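Intracellular serine protease (Bacillus licheniformis, PDB 4ZOQ) probably acts as a subtilisin-like serine endopeptidase, a class II lanthipeptide protease that cleaves peptide bonds sequence-specifically. Local coordinates at residues Ala48-Leu54 with Ile103-Leu109. Numbering follows the deposited sequence.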
loop_
_atom_site.group_PDB
_atom_site.type_symbol
_atom_site.label_atom_id
_atom_site.label_comp_id
_atom_site.label_asym_id
_atom_site.label_seq_id
_atom_site.Cartn_x
_atom_site.Cartn_y
_atom_site.Cartn_z
ATOM N N ALA B 48 -5.538 -2.121 6.344
ATOM C CA ALA B 48 -6.342 -1.759 5.187
ATOM C C ALA B 48 -5.545 -1.962 3.898
ATOM O O ALA B 48 -4.426 -1.485 3.757
ATOM C CB ALA B 48 -6.823 -0.343 5.299
ATOM N N LEU B 49 -6.135 -2.708 2.982
ATOM C CA LEU B 49 -5.526 -3.044 1.715
ATOM C C LEU B 49 -6.108 -2.199 0.589
ATOM O O LEU B 49 -7.115 -2.586 -0.004
ATOM C CB LEU B 49 -5.765 -4.517 1.408
ATOM C CG LEU B 49 -5.051 -5.012 0.148
ATOM C CD1 LEU B 49 -3.642 -5.454 0.469
ATOM C CD2 LEU B 49 -5.850 -6.122 -0.553
ATOM N N ILE B 50 -5.505 -1.044 0.300
ATOM C CA ILE B 50 -6.022 -0.181 -0.770
ATOM C C ILE B 50 -5.418 -0.630 -2.087
ATOM O O ILE B 50 -4.317 -0.230 -2.448
ATOM C CB ILE B 50 -5.701 1.309 -0.523
ATOM C CG1 ILE B 50 -6.303 1.749 0.798
ATOM C CG2 ILE B 50 -6.215 2.165 -1.648
ATOM C CD1 ILE B 50 -6.150 3.134 1.086
ATOM N N ASP B 51 -6.161 -1.436 -2.832
ATOM C CA ASP B 51 -5.561 -2.149 -3.936
ATOM C C ASP B 51 -6.657 -2.514 -4.924
ATOM O O ASP B 51 -7.640 -1.783 -5.052
ATOM C CB ASP B 51 -4.834 -3.406 -3.437
ATOM C CG ASP B 51 -3.533 -3.698 -4.208
ATOM O OD1 ASP B 51 -3.585 -3.929 -5.443
ATOM O OD2 ASP B 51 -2.469 -3.779 -3.566
ATOM N N SER B 52 -6.473 -3.638 -5.615
ATOM C CA SER B 52 -7.367 -4.065 -6.698
ATOM C C SER B 52 -8.430 -5.078 -6.251
ATOM O O SER B 52 -8.939 -5.860 -7.062
ATOM C CB SER B 52 -6.562 -4.650 -7.860
ATOM O OG SER B 52 -6.057 -5.927 -7.526
ATOM N N GLY B 53 -8.741 -5.092 -4.964
ATOM C CA GLY B 53 -9.705 -6.042 -4.442
ATOM C C GLY B 53 -8.996 -7.202 -3.798
ATOM O O GLY B 53 -7.832 -7.107 -3.448
ATOM N N LEU B 54 -9.670 -8.328 -3.672
ATOM C CA LEU B 54 -9.043 -9.433 -2.978
ATOM C C LEU B 54 -9.761 -10.716 -3.282
ATOM O O LEU B 54 -10.983 -10.767 -3.315
ATOM C CB LEU B 54 -9.010 -9.166 -1.471
ATOM C CG LEU B 54 -8.363 -10.171 -0.518
ATOM C CD1 LEU B 54 -6.937 -10.489 -0.937
ATOM C CD2 LEU B 54 -8.349 -9.611 0.862
ATOM N N ILE B 103 -7.193 -8.472 7.458
ATOM C CA ILE B 103 -6.898 -7.699 6.263
ATOM C C ILE B 103 -8.206 -7.244 5.625
ATOM O O ILE B 103 -9.050 -8.066 5.310
ATOM C CB ILE B 103 -6.075 -8.514 5.221
ATOM C CG1 ILE B 103 -4.684 -8.868 5.748
ATOM C CG2 ILE B 103 -5.936 -7.748 3.920
ATOM C CD1 ILE B 103 -3.977 -9.966 4.922
ATOM N N THR B 104 -8.364 -5.946 5.401
ATOM C CA THR B 104 -9.587 -5.445 4.777
ATOM C C THR B 104 -9.317 -4.824 3.416
ATOM O O THR B 104 -8.602 -3.827 3.324
ATOM C CB THR B 104 -10.267 -4.366 5.633
ATOM O OG1 THR B 104 -10.343 -4.779 7.004
ATOM C CG2 THR B 104 -11.649 -4.050 5.083
ATOM N N PRO B 105 -9.949 -5.363 2.364
ATOM C CA PRO B 105 -9.735 -4.849 1.002
ATOM C C PRO B 105 -10.550 -3.579 0.740
ATOM O O PRO B 105 -11.760 -3.581 0.979
ATOM C CB PRO B 105 -10.220 -6.000 0.107
ATOM C CG PRO B 105 -11.306 -6.681 0.936
ATOM C CD PRO B 105 -10.912 -6.488 2.404
ATOM N N TYR B 106 -9.876 -2.509 0.318
ATOM C CA TYR B 106 -10.516 -1.317 -0.213
ATOM C C TYR B 106 -10.166 -1.220 -1.678
ATOM O O TYR B 106 -9.101 -0.684 -2.030
ATOM C CB TYR B 106 -10.066 -0.054 0.516
ATOM C CG TYR B 106 -10.557 0.049 1.947
ATOM C CD1 TYR B 106 -10.031 -0.765 2.946
ATOM C CD2 TYR B 106 -11.540 0.957 2.297
ATOM C CE1 TYR B 106 -10.462 -0.675 4.250
ATOM C CE2 TYR B 106 -11.985 1.065 3.611
ATOM C CZ TYR B 106 -11.442 0.242 4.580
ATOM O OH TYR B 106 -11.875 0.335 5.880
ATOM N N GLN B 107 -11.064 -1.729 -2.522
ATOM C CA GLN B 107 -10.818 -1.863 -3.960
ATOM C C GLN B 107 -10.962 -0.546 -4.710
ATOM O O GLN B 107 -12.067 -0.040 -4.909
ATOM C CB GLN B 107 -11.752 -2.919 -4.571
ATOM C CG GLN B 107 -11.530 -3.097 -6.067
ATOM C CD GLN B 107 -12.178 -4.363 -6.606
ATOM O OE1 GLN B 107 -12.884 -5.060 -5.888
ATOM N NE2 GLN B 107 -11.886 -4.693 -7.850
ATOM N N VAL B 108 -9.834 0.017 -5.114
ATOM C CA VAL B 108 -9.833 1.278 -5.847
ATOM C C VAL B 108 -9.164 1.142 -7.204
ATOM O O VAL B 108 -9.047 2.109 -7.944
ATOM C CB VAL B 108 -9.138 2.372 -5.041
ATOM C CG1 VAL B 108 -9.801 2.530 -3.689
ATOM C CG2 VAL B 108 -7.661 2.032 -4.858
ATOM N N LEU B 109 -8.730 -0.069 -7.520
ATOM C CA LEU B 109 -8.080 -0.362 -8.794
ATOM C C LEU B 109 -8.765 -1.524 -9.489
ATOM O O LEU B 109 -9.358 -2.409 -8.844
ATOM C CB LEU B 109 -6.594 -0.714 -8.610
ATOM C CG LEU B 109 -5.655 0.218 -7.846
ATOM C CD1 LEU B 109 -4.309 -0.468 -7.660
ATOM C CD2 LEU B 109 -5.499 1.530 -8.587
#
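The carbonyl oxygen of Asp51 is gripped by two successive amides of the neighbouring strand: Val108 N donates to Asp51 O at 2.8 Å, almost head-on to the carbonyl (C=O...N angle 175°), and Leu109 N to the same Asp51 O at 3.2 Å, from above the carbonyl plane. This pair of hydrogen bonds closes the parallel pairing of 46-51 with 102-110, adjacent strands in the central sheet of the subtilase fold. Upstream, the ladder runs through Leu49 N to Thr104 O (2.7 Å, nearly straight at 172°), Tyr106 N to Leu49 O, and Asp51 N to Tyr106 O.

Asp51 is the predicted charge-relay aspartate; its OD1 is hydrogen-bonded to His86 ND1 and accepts a weak bond from Ser52 N, while OD2 is bonded to Thr90 OG1. The two amides that hold its carbonyl, together with these carboxylate partners, hold Asp51 at the end of its strand, consistent with the Asp-His-Ser catalytic triad of subtilases, which Ser276 would complete.

On the sheet face bearing Ala48, Ile50 and Tyr106, helix 116-128 packs over Ile50. Ala48 CB lies 3.8 Å from Tyr106 CE1, oblique to the ring, whose OH bonds to Asp129. With chi1 at -59°, CG1 of Ile50 sits beside the backbone N and CG2 anti to it, which brings Ile50 CG2 to 3.5 Å from Val108 CG2. The other face turns to helix 86-97: Leu54 CB touches Pro105 CB at 3.7 Å, the two side chains crossing at about a right angle, and Leu54 also meets Thr88 and Ala91 of that helix. Gln107, its chain extended, lies alongside the Ser52-Gly53 backbone just past the end of strand 46-51, with CG 3.6 Å from Gly53 N and its amide oxygen OE1 beside Gly53 CA.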